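Local coordinates for thin, isoform D (Drosophila melanogaster, PDB 6XG7), which probably transfers ubiquitin to other proteins as a RING-finger and NHL-repeat protein, and is represented here by its protein-binding NHL beta-propeller, at residues L126-G130 with F166-G170; R102-Y106 with V118-Q122; D243-I247 with I259-D263; V24-K28 with I288-I294. All coordinates share one frame; numbering follows the deposited sequence.

Interaction 1 of 4, residues L126-G130 with F166-G170; sequences LRAFG and FQSDG
F129 and R127 both place CG between their own backbone N and carbonyl carbon (chi1 60° and 66°). The CA-CB bonds of both face 166-170, and these torsions lay the F129 ring against G170 and the R127 chain beside D169. G170 CA sits almost over the ring centre, 3.4 Å from the centroid of the F129 ring, as a CH-pi contact. A type I turn from Q167 to G170, closed by the bond from G170 N to Q167 O at 2.9 Å, brings G170 CA to this position. A CB on G170 would run into F129 CD1, and the backbone angles of G170 also suit a residue without one. The corner of the F129 ring reaches further, to F166. F129 CE2 stands over the centre of the F166 ring, 3.5 Å from F166 CG. The two ring planes are inclined at 49°, an oblique aromatic pair. R127 bends at chi3. R127 CD is 3.4 Å from D169 O, and D169 CB lies over the rim of one guanidinium face. R127 NH1 comes within 3.1 Å of S168 O. D169 OD1 is hydrogen-bonded to S171 OG. F129 also touches I116 and I153, and F166 touches V155 and F172. L126 and R127 face V118 as a classic beta bulge. The contact thus joins the last strand of one propeller blade to the loop between strands 162-166 and 172-179 of the next.

Interaction 2 of 4, residues R102-Y106 with V118-Q122; sequences RIGQY and VLDPQ
Backbone hydrogen bonds tie Y106 to L119, a hydrogen-bonded antiparallel pair. Y106 N gives to L119 O at 2.9 Å. L119 N gives to Y106 O, also at 2.9 Å. Weaker CA-H...O contacts continue the pairing. V118 CA approaches Y106 O at 3.3 Å, and P121 CA approaches G104 O at 3.2 Å. Van der Waals contacts fill in around them. P121 CG rests 3.4 Å from I103 O. The CB of Q105 lies 3.3 Å from L119 O, and at the end of its extended chain Q105 OE1 reaches V118 CG1. The Y106 ring meets the second segment with its edge. CD2 of Y106 is 3.4 Å from D120 O, and P121 O also lies in the ring plane beside CE2. With CG anti to its carbonyl carbon (chi1 -63°), Y106 extends along 119-121, and its ring also meets F82 edge-to-face. Within 118-122, D120 OD1 accepts from Q122 N at 2.8 Å, an Asx turn, and also takes the N-H of R124. Here the loop from strand 98-100 enters the hairpin of strands 106-110 and 115-119, as in the four-stranded antiparallel blade of an NHL beta-propeller.

Interaction 3 of 4, residues D243-I247 with I259-D263; sequences DQGYI and IFNPD
I247 and F260 close the open end of a beta hairpin, strands 247-251 and 256-260, in a blade of the propeller. I247 N gives to F260 O at 3.0 Å. F260 N returns the bond to I247 O at 2.8 Å. CA-H...O contacts run on from this pair, from I259 CA to I247 O and from P262 CA to G245 O. Beside them, Y246 covers the chain as it leaves the strand. Its CG is anti to the carbonyl carbon (chi1 -72°), which lays one ring face over P262. P262 CD stands above the ring centre, 3.9 Å from the centroid of the Y246 ring, a CH-pi contact. Strands 247-251 and 256-260 are the second and third of an NHL blade, and here the loop from strand 239-241 packs on the turn after the third. The N261 side chain runs alongside that of Y246, with its amide plane turned 62° from the ring. One water bridges the two polar ends, 2.8 Å from Y246 OH and donating to N261 OD1 at 2.6 Å. The ND2 of N261 goes to S265 OG. Without the ring, as with an alanine here, P262 is likely to lose its aromatic cover and the water its phenol partner. A second water spans the loops, donating to G245 O at 2.8 Å and to P262 O at 2.9 Å. D242 OD1 takes the N-H groups of Q244 and Y246. Y25 of helix 21-26 packs edge-to-face with the Y246 ring.

Interaction 4 of 4, residues V24-K28 with I288-I294; sequences VYLRK and IMSNGNI
K28 and G292 make the one direct hydrogen bond of this contact, from K28 NZ to G292 O at 3.1 Å. The amine arrives from above the carbonyl plane, 53° out of it. A water takes a second bond from K28 NZ at 2.9 Å and donates to N291 O and to N293 OD1. The lysine chain, bent at chi2 (-66°), crosses I294 obliquely, with K28 CG 3.9 Å from I294 CD1. Y25 presents its ring edge to the same carbonyl. Its CE1 is 3.8 Å from G292 O, which lies in the ring plane. Y25 OH meets I288 CD1 at 4.0 Å. V24 CG1 leaves little room for a CB on G292. Further out, the terminal carboxylate of F307 forms a salt bridge with K28 NZ, so the amine has charged and neutral partners. A methionine in place of K28 would probably leave the F307 carboxylate without this countercharge and the G292 carbonyl without this donor. D242 OD2 holds the hydroxyl of Y25. The loop is folded by a type I turn from M289 to G292. An Asx turn overlaps its end, with N293 N giving to N291 OD1 at 2.9 Å. The short N-terminal helix 21-26 and the residues after it thus lie against the loop joining strands 279-288 and 294-298, in the last blade of a six-bladed NHL propeller.

In the fold
Interactions 1 and 2 touch, with centres 12 Å apart. R127 O and V118 N are 2.8 Å apart, probably hydrogen-bonded, in neighbouring strands of one blade. Interaction 2 lies within that blade, and interaction 1 joins it to the next. Interactions 3 and 4 also touch, again with centres 12 Å apart. I259 CD1 packs on I294 CD1 at 3.8 Å. The two pairs lie far apart on the ring: the centres of interactions 1 and 4 are 32 Å apart, on opposite sides of the chain's centre. Interaction 4 closes the longest loop, with the other three nested inside it. Tetraethylene glycol, probably from crystallisation, lies about 6 Å from the I288 side chain.

Interaction 1 of 4, residues L126-G130 with F166-G170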
loop_
_atom_site.group_PDB
_atom_site.type_symbol
_atom_site.label_atom_id
_atom_site.label_comp_id
_atom_site.label_asym_id
_atom_site.label_seq_id
_atom_site.Cartn_x
_atom_site.Cartn_y
_atom_site.Cartn_z
ATOM N N LEU A 126 1.539 -12.823 16.393
ATOM C CA LEU A 126 1.044 -12.293 17.653
ATOM C C LEU A 126 -0.469 -12.366 17.752
ATOM O O LEU A 126 -0.997 -12.781 18.787
ATOM C CB LEU A 126 1.494 -10.839 17.839
ATOM C CG LEU A 126 2.996 -10.630 17.977
ATOM C CD1 LEU A 126 3.265 -9.131 18.021
ATOM C CD2 LEU A 126 3.552 -11.348 19.198
ATOM N N ARG A 127 -1.188 -11.959 16.706
ATOM C CA ARG A 127 -2.640 -11.954 16.804
ATOM C C ARG A 127 -3.257 -11.806 15.427
ATOM O O ARG A 127 -2.641 -11.284 14.490
ATOM C CB ARG A 127 -3.143 -10.827 17.706
ATOM C CG ARG A 127 -2.895 -9.441 17.171
ATOM C CD ARG A 127 -3.396 -8.381 18.139
ATOM N NE ARG A 127 -2.595 -8.354 19.362
ATOM C CZ ARG A 127 -1.493 -7.625 19.533
ATOM N NH1 ARG A 127 -1.036 -6.834 18.568
ATOM N NH2 ARG A 127 -0.846 -7.695 20.683
ATOM N N ALA A 128 -4.510 -12.234 15.340
ATOM C CA ALA A 128 -5.349 -12.042 14.173
ATOM C C ALA A 128 -6.658 -11.426 14.630
ATOM O O ALA A 128 -7.144 -11.701 15.730
ATOM C CB ALA A 128 -5.642 -13.360 13.438
ATOM N N PHE A 129 -7.223 -10.568 13.791
ATOM C CA PHE A 129 -8.548 -10.043 14.067
ATOM C C PHE A 129 -9.317 -9.907 12.771
ATOM O O PHE A 129 -8.743 -9.632 11.710
ATOM C CB PHE A 129 -8.536 -8.734 14.871
ATOM C CG PHE A 129 -7.815 -7.574 14.205
ATOM C CD1 PHE A 129 -6.452 -7.376 14.382
ATOM C CD2 PHE A 129 -8.521 -6.651 13.459
ATOM C CE1 PHE A 129 -5.808 -6.283 13.805
ATOM C CE2 PHE A 129 -7.883 -5.562 12.886
ATOM C CZ PHE A 129 -6.533 -5.379 13.054
ATOM N N GLY A 130 -10.615 -10.112 12.873
ATOM C CA GLY A 130 -11.513 -9.984 11.750
ATOM C C GLY A 130 -11.931 -11.326 11.175
ATOM O O GLY A 130 -11.274 -12.355 11.352
ATOM N N PHE A 166 -8.597 0.529 13.868
ATOM C CA PHE A 166 -8.438 -0.376 14.994
ATOM C C PHE A 166 -7.290 0.094 15.870
ATOM O O PHE A 166 -6.336 0.719 15.398
ATOM C CB PHE A 166 -8.106 -1.807 14.514
ATOM C CG PHE A 166 -9.119 -2.360 13.581
ATOM C CD1 PHE A 166 -9.054 -2.097 12.222
ATOM C CD2 PHE A 166 -10.192 -3.102 14.058
ATOM C CE1 PHE A 166 -10.028 -2.581 11.368
ATOM C CE2 PHE A 166 -11.145 -3.576 13.195
ATOM C CZ PHE A 166 -11.064 -3.308 11.860
ATOM N N GLN A 167 -7.367 -0.250 17.149
ATOM C CA GLN A 167 -6.179 -0.193 17.981
ATOM C C GLN A 167 -5.178 -1.247 17.513
ATOM O O GLN A 167 -5.499 -2.153 16.733
ATOM C CB GLN A 167 -6.535 -0.468 19.443
ATOM C CG GLN A 167 -7.458 0.556 20.051
ATOM C CD GLN A 167 -7.715 0.285 21.509
ATOM O OE1 GLN A 167 -6.794 -0.034 22.254
ATOM N NE2 GLN A 167 -8.967 0.402 21.930
ATOM N N SER A 168 -3.949 -1.146 18.013
ATOM C CA SER A 168 -2.916 -2.069 17.566
ATOM C C SER A 168 -3.221 -3.517 17.948
ATOM O O SER A 168 -2.643 -4.425 17.348
ATOM C CB SER A 168 -1.549 -1.643 18.099
ATOM O OG SER A 168 -1.493 -1.811 19.503
ATOM N N ASP A 169 -4.114 -3.749 18.919
ATOM C CA ASP A 169 -4.534 -5.094 19.320
ATOM C C ASP A 169 -5.767 -5.585 18.574
ATOM O O ASP A 169 -6.262 -6.678 18.868
ATOM C CB ASP A 169 -4.766 -5.194 20.847
ATOM C CG ASP A 169 -6.062 -4.546 21.327
ATOM O OD1 ASP A 169 -6.681 -3.762 20.582
ATOM O OD2 ASP A 169 -6.443 -4.823 22.495
ATOM N N GLY A 170 -6.260 -4.820 17.610
ATOM C CA GLY A 170 -7.403 -5.209 16.822
ATOM C C GLY A 170 -8.736 -4.737 17.360
ATOM O O GLY A 170 -9.770 -5.037 16.755
#

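Interaction 2 of 4, residues R102-Y106 with V118-Q122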
loop_
_atom_site.group_PDB
_atom_site.type_symbol
_atom_site.label_atom_id
_atom_site.label_comp_id
_atom_site.label_asym_id
_atom_site.label_seq_id
_atom_site.Cartn_x
_atom_site.Cartn_y
_atom_site.Cartn_z
ATOM N N ARG A 102 5.401 1.382 14.201
ATOM C CA ARG A 102 6.447 2.136 14.874
ATOM C C ARG A 102 7.357 1.276 15.742
ATOM O O ARG A 102 8.453 1.718 16.084
ATOM C CB ARG A 102 5.808 3.224 15.745
ATOM N N ILE A 103 6.941 0.077 16.123
ATOM C CA ILE A 103 7.774 -0.820 16.918
ATOM C C ILE A 103 8.211 -2.045 16.116
ATOM O O ILE A 103 8.603 -3.073 16.695
ATOM C CB ILE A 103 7.106 -1.196 18.248
ATOM C CG1 ILE A 103 5.701 -1.768 18.021
ATOM C CG2 ILE A 103 7.074 0.016 19.167
ATOM C CD1 ILE A 103 5.154 -2.504 19.225
ATOM N N GLY A 104 8.141 -1.960 14.791
ATOM C CA GLY A 104 8.680 -3.001 13.945
ATOM C C GLY A 104 7.759 -4.175 13.688
ATOM O O GLY A 104 8.186 -5.147 13.052
ATOM N N GLN A 105 6.513 -4.122 14.139
ATOM C CA GLN A 105 5.591 -5.218 13.879
ATOM C C GLN A 105 5.102 -5.162 12.441
ATOM O O GLN A 105 4.955 -4.091 11.861
ATOM C CB GLN A 105 4.396 -5.142 14.832
ATOM C CG GLN A 105 4.805 -5.300 16.293
ATOM C CD GLN A 105 3.671 -5.108 17.265
ATOM O OE1 GLN A 105 2.712 -4.379 17.010
ATOM N NE2 GLN A 105 3.796 -5.751 18.416
ATOM N N TYR A 106 4.870 -6.342 11.873
ATOM C CA TYR A 106 4.293 -6.478 10.541
ATOM C C TYR A 106 2.781 -6.597 10.651
ATOM O O TYR A 106 2.270 -7.406 11.435
ATOM C CB TYR A 106 4.854 -7.712 9.829
ATOM C CG TYR A 106 6.338 -7.640 9.587
ATOM C CD1 TYR A 106 6.834 -7.041 8.457
ATOM C CD2 TYR A 106 7.245 -8.141 10.508
ATOM C CE1 TYR A 106 8.197 -6.948 8.233
ATOM C CE2 TYR A 106 8.609 -8.050 10.298
ATOM C CZ TYR A 106 9.085 -7.457 9.151
ATOM O OH TYR A 106 10.436 -7.329 8.907
ATOM N N VAL A 118 -1.125 -9.568 12.870
ATOM C CA VAL A 118 -0.012 -8.820 13.423
ATOM C C VAL A 118 1.071 -9.810 13.821
ATOM O O VAL A 118 0.810 -10.765 14.560
ATOM C CB VAL A 118 -0.445 -7.974 14.633
ATOM C CG1 VAL A 118 0.723 -7.182 15.158
ATOM C CG2 VAL A 118 -1.618 -7.074 14.292
ATOM N N LEU A 119 2.285 -9.579 13.337
ATOM C CA LEU A 119 3.433 -10.417 13.642
ATOM C C LEU A 119 4.523 -9.550 14.254
ATOM O O LEU A 119 4.616 -8.359 13.968
ATOM C CB LEU A 119 3.921 -11.128 12.379
ATOM C CG LEU A 119 2.840 -11.970 11.669
ATOM C CD1 LEU A 119 2.302 -11.209 10.467
ATOM C CD2 LEU A 119 3.368 -13.335 11.259
ATOM N N ASP A 120 5.324 -10.145 15.126
ATOM C CA ASP A 120 6.346 -9.359 15.803
ATOM C C ASP A 120 7.472 -9.036 14.825
ATOM O O ASP A 120 7.415 -9.453 13.658
ATOM C CB ASP A 120 6.784 -10.024 17.118
ATOM C CG ASP A 120 7.793 -11.142 16.945
ATOM O OD1 ASP A 120 8.266 -11.414 15.826
ATOM O OD2 ASP A 120 8.116 -11.759 17.987
ATOM N N PRO A 121 8.465 -8.238 15.232
ATOM C CA PRO A 121 9.498 -7.799 14.281
ATOM C C PRO A 121 10.334 -8.925 13.719
ATOM O O PRO A 121 11.076 -8.693 12.759
ATOM C CB PRO A 121 10.359 -6.831 15.111
ATOM C CG PRO A 121 9.454 -6.360 16.189
ATOM C CD PRO A 121 8.590 -7.545 16.525
ATOM N N GLN A 122 10.265 -10.120 14.308
ATOM C CA GLN A 122 10.945 -11.303 13.803
ATOM C C GLN A 122 10.042 -12.148 12.916
ATOM O O GLN A 122 10.467 -13.208 12.452
ATOM C CB GLN A 122 11.454 -12.162 14.973
ATOM C CG GLN A 122 12.055 -11.361 16.140
ATOM C CD GLN A 122 13.125 -10.362 15.698
ATOM O OE1 GLN A 122 13.795 -10.559 14.680
ATOM N NE2 GLN A 122 13.274 -9.268 16.455
#

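Interaction 3 of 4, residues D243-I247 with I259-D263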
loop_
_atom_site.group_PDB
_atom_site.type_symbol
_atom_site.label_atom_id
_atom_site.label_comp_id
_atom_site.label_asym_id
_atom_site.label_seq_id
_atom_site.Cartn_x
_atom_site.Cartn_y
_atom_site.Cartn_z
ATOM N N ASP A 243 7.476 12.034 4.984
ATOM C CA ASP A 243 7.362 12.684 6.284
ATOM C C ASP A 243 6.883 14.123 6.204
ATOM O O ASP A 243 6.394 14.646 7.203
ATOM C CB ASP A 243 8.697 12.624 7.017
ATOM C CG ASP A 243 8.966 11.255 7.601
ATOM O OD1 ASP A 243 7.998 10.566 7.993
ATOM O OD2 ASP A 243 10.141 10.859 7.658
ATOM N N GLN A 244 6.999 14.770 5.053
ATOM C CA GLN A 244 6.511 16.129 4.885
ATOM C C GLN A 244 5.152 16.194 4.217
ATOM O O GLN A 244 4.607 17.289 4.057
ATOM C CB GLN A 244 7.508 16.955 4.085
ATOM C CG GLN A 244 8.813 17.144 4.833
ATOM C CD GLN A 244 9.817 17.907 4.028
ATOM O OE1 GLN A 244 10.566 17.327 3.244
ATOM N NE2 GLN A 244 9.832 19.219 4.191
ATOM N N GLY A 245 4.605 15.066 3.804
ATOM C CA GLY A 245 3.293 15.054 3.212
ATOM C C GLY A 245 3.243 14.922 1.710
ATOM O O GLY A 245 2.145 14.946 1.152
ATOM N N TYR A 246 4.380 14.772 1.031
ATOM C CA TYR A 246 4.342 14.475 -0.398
ATOM C C TYR A 246 3.629 13.141 -0.589
ATOM O O TYR A 246 3.798 12.211 0.203
ATOM C CB TYR A 246 5.751 14.412 -0.999
ATOM C CG TYR A 246 6.449 15.750 -1.132
ATOM C CD1 TYR A 246 7.203 16.266 -0.092
ATOM C CD2 TYR A 246 6.367 16.492 -2.298
ATOM C CE1 TYR A 246 7.850 17.490 -0.205
ATOM C CE2 TYR A 246 6.996 17.713 -2.411
ATOM C CZ TYR A 246 7.741 18.206 -1.362
ATOM O OH TYR A 246 8.382 19.421 -1.477
ATOM N N ILE A 247 2.827 13.057 -1.648
ATOM C CA ILE A 247 1.963 11.911 -1.914
ATOM C C ILE A 247 2.407 11.235 -3.205
ATOM O O ILE A 247 2.645 11.907 -4.216
ATOM C CB ILE A 247 0.484 12.325 -2.009
ATOM C CG1 ILE A 247 0.023 12.972 -0.699
ATOM C CG2 ILE A 247 -0.400 11.134 -2.327
ATOM C CD1 ILE A 247 -1.352 13.636 -0.777
ATOM N N ILE A 259 3.660 11.965 -8.401
ATOM C CA ILE A 259 4.042 12.564 -7.130
ATOM C C ILE A 259 3.332 13.899 -7.020
ATOM O O ILE A 259 3.294 14.666 -7.989
ATOM C CB ILE A 259 5.566 12.781 -7.050
ATOM C CG1 ILE A 259 6.310 11.501 -7.437
ATOM C CG2 ILE A 259 5.959 13.272 -5.644
ATOM C CD1 ILE A 259 7.846 11.672 -7.464
ATOM N N PHE A 260 2.797 14.183 -5.830
ATOM C CA PHE A 260 2.074 15.412 -5.539
ATOM C C PHE A 260 2.722 16.109 -4.359
ATOM O O PHE A 260 3.212 15.452 -3.431
ATOM C CB PHE A 260 0.607 15.096 -5.210
ATOM C CG PHE A 260 -0.110 14.470 -6.360
ATOM C CD1 PHE A 260 -0.020 13.105 -6.583
ATOM C CD2 PHE A 260 -0.810 15.254 -7.263
ATOM C CE1 PHE A 260 -0.629 12.529 -7.670
ATOM C CE2 PHE A 260 -1.415 14.685 -8.362
ATOM C CZ PHE A 260 -1.318 13.317 -8.573
ATOM N N ASN A 261 2.729 17.440 -4.409
ATOM C CA ASN A 261 3.110 18.231 -3.258
ATOM C C ASN A 261 2.117 17.992 -2.125
ATOM O O ASN A 261 1.016 17.494 -2.359
ATOM C CB ASN A 261 3.106 19.703 -3.640
ATOM C CG ASN A 261 4.083 20.004 -4.747
ATOM O OD1 ASN A 261 5.287 19.803 -4.586
ATOM N ND2 ASN A 261 3.575 20.473 -5.885
ATOM N N PRO A 262 2.477 18.352 -0.886
ATOM C CA PRO A 262 1.564 18.075 0.232
ATOM C C PRO A 262 0.201 18.721 0.079
ATOM O O PRO A 262 -0.783 18.175 0.592
ATOM C CB PRO A 262 2.329 18.581 1.465
ATOM C CG PRO A 262 3.756 18.462 1.067
ATOM C CD PRO A 262 3.785 18.825 -0.407
ATOM N N ASP A 263 0.105 19.840 -0.642
ATOM C CA ASP A 263 -1.185 20.484 -0.875
ATOM C C ASP A 263 -2.004 19.822 -1.985
ATOM O O ASP A 263 -3.058 20.353 -2.351
ATOM C CB ASP A 263 -1.011 21.979 -1.160
ATOM C CG ASP A 263 -0.280 22.265 -2.456
ATOM O OD1 ASP A 263 -0.062 21.337 -3.254
ATOM O OD2 ASP A 263 0.065 23.453 -2.683
HETATM O O HOH W 1 -0.175 15.868 2.322
HETATM O O HOH W 2 6.744 21.157 -2.884
#

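Interaction 4 of 4, residues V24-K28 with I288-I294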
loop_
_atom_site.group_PDB
_atom_site.type_symbol
_atom_site.label_atom_id
_atom_site.label_comp_id
_atom_site.label_asym_id
_atom_site.label_seq_id
_atom_site.Cartn_x
_atom_site.Cartn_y
_atom_site.Cartn_z
ATOM N N VAL A 24 14.900 16.013 -5.272
ATOM C CA VAL A 24 15.050 14.566 -5.392
ATOM C C VAL A 24 13.892 13.964 -6.181
ATOM O O VAL A 24 14.096 13.095 -7.037
ATOM C CB VAL A 24 15.188 13.954 -3.985
ATOM C CG1 VAL A 24 15.096 12.454 -4.023
ATOM C CG2 VAL A 24 16.502 14.410 -3.344
ATOM N N TYR A 25 12.663 14.429 -5.925
ATOM C CA TYR A 25 11.501 13.868 -6.611
ATOM C C TYR A 25 11.433 14.331 -8.063
ATOM O O TYR A 25 11.062 13.552 -8.943
ATOM C CB TYR A 25 10.200 14.187 -5.854
ATOM C CG TYR A 25 10.184 13.622 -4.436
ATOM C CD1 TYR A 25 10.824 12.420 -4.124
ATOM C CD2 TYR A 25 9.541 14.297 -3.398
ATOM C CE1 TYR A 25 10.826 11.911 -2.825
ATOM C CE2 TYR A 25 9.541 13.796 -2.106
ATOM C CZ TYR A 25 10.176 12.604 -1.829
ATOM O OH TYR A 25 10.185 12.113 -0.544
ATOM N N LEU A 26 11.815 15.581 -8.352
ATOM C CA LEU A 26 11.788 16.039 -9.739
ATOM C C LEU A 26 12.764 15.273 -10.628
ATOM O O LEU A 26 12.541 15.194 -11.845
ATOM C CB LEU A 26 12.036 17.539 -9.806
ATOM C CG LEU A 26 10.841 18.383 -9.347
ATOM C CD1 LEU A 26 11.233 19.843 -9.163
ATOM C CD2 LEU A 26 9.691 18.264 -10.329
ATOM N N ARG A 27 13.823 14.698 -10.053
ATOM C CA ARG A 27 14.802 13.937 -10.811
ATOM C C ARG A 27 14.365 12.511 -11.130
ATOM O O ARG A 27 15.012 11.864 -11.964
ATOM C CB ARG A 27 16.113 13.827 -10.025
ATOM C CG ARG A 27 16.925 15.089 -9.898
ATOM C CD ARG A 27 17.973 14.849 -8.841
ATOM N NE ARG A 27 18.861 15.978 -8.615
ATOM C CZ ARG A 27 19.712 16.039 -7.596
ATOM N NH1 ARG A 27 19.773 15.036 -6.724
ATOM N NH2 ARG A 27 20.502 17.091 -7.448
ATOM N N LYS A 28 13.324 11.992 -10.480
ATOM C CA LYS A 28 12.983 10.578 -10.619
ATOM C C LYS A 28 12.636 10.207 -12.053
ATOM O O LYS A 28 11.865 10.902 -12.723
ATOM C CB LYS A 28 11.796 10.239 -9.719
ATOM C CG LYS A 28 12.035 10.444 -8.237
ATOM C CD LYS A 28 13.081 9.483 -7.694
ATOM C CE LYS A 28 13.259 9.663 -6.182
ATOM N NZ LYS A 28 14.508 9.051 -5.687
ATOM N N ILE A 288 8.010 4.567 0.243
ATOM C CA ILE A 288 9.053 5.591 0.180
ATOM C C ILE A 288 10.056 5.363 1.312
ATOM O O ILE A 288 9.670 5.261 2.481
ATOM C CB ILE A 288 8.433 7.011 0.192
ATOM C CG1 ILE A 288 9.474 8.119 0.060
ATOM C CG2 ILE A 288 7.576 7.257 1.410
ATOM C CD1 ILE A 288 10.107 8.190 -1.281
ATOM N N MET A 289 11.337 5.238 0.957
ATOM C CA MET A 289 12.397 5.109 1.951
ATOM C C MET A 289 12.726 6.473 2.544
ATOM O O MET A 289 12.379 7.520 2.000
ATOM C CB MET A 289 13.687 4.572 1.324
ATOM C CG MET A 289 13.692 3.098 0.929
ATOM S SD MET A 289 15.284 2.584 0.242
ATOM C CE MET A 289 14.980 0.881 -0.165
ATOM N N SER A 290 13.467 6.449 3.652
ATOM C CA SER A 290 13.807 7.683 4.352
ATOM C C SER A 290 14.686 8.601 3.521
ATOM O O SER A 290 14.749 9.799 3.808
ATOM C CB SER A 290 14.510 7.361 5.674
ATOM O OG SER A 290 15.789 6.795 5.446
ATOM N N ASN A 291 15.382 8.080 2.518
ATOM C CA ASN A 291 16.252 8.883 1.666
ATOM C C ASN A 291 15.561 9.328 0.384
ATOM O O ASN A 291 16.214 9.890 -0.507
ATOM C CB ASN A 291 17.513 8.093 1.323
ATOM C CG ASN A 291 17.198 6.772 0.646
ATOM O OD1 ASN A 291 16.097 6.560 0.137
ATOM N ND2 ASN A 291 18.170 5.878 0.632
ATOM N N GLY A 292 14.264 9.079 0.258
ATOM C CA GLY A 292 13.535 9.485 -0.918
ATOM C C GLY A 292 13.494 8.467 -2.039
ATOM O O GLY A 292 12.908 8.754 -3.081
ATOM N N ASN A 293 14.069 7.279 -1.856
ATOM C CA ASN A 293 13.935 6.238 -2.867
ATOM C C ASN A 293 12.488 5.754 -2.877
ATOM O O ASN A 293 11.934 5.417 -1.823
ATOM C CB ASN A 293 14.880 5.078 -2.566
ATOM C CG ASN A 293 16.335 5.404 -2.858
ATOM O OD1 ASN A 293 16.674 6.483 -3.343
ATOM N ND2 ASN A 293 17.203 4.470 -2.537
ATOM N N ILE A 294 11.888 5.705 -4.068
ATOM C CA ILE A 294 10.510 5.278 -4.263
ATOM C C ILE A 294 10.541 3.816 -4.688
ATOM O O ILE A 294 11.252 3.453 -5.634
ATOM C CB ILE A 294 9.826 6.131 -5.343
ATOM C CG1 ILE A 294 9.824 7.603 -4.958
ATOM C CG2 ILE A 294 8.395 5.643 -5.584
ATOM C CD1 ILE A 294 9.447 8.505 -6.122
HETATM O O HOH W 3 16.248 9.179 -3.341
#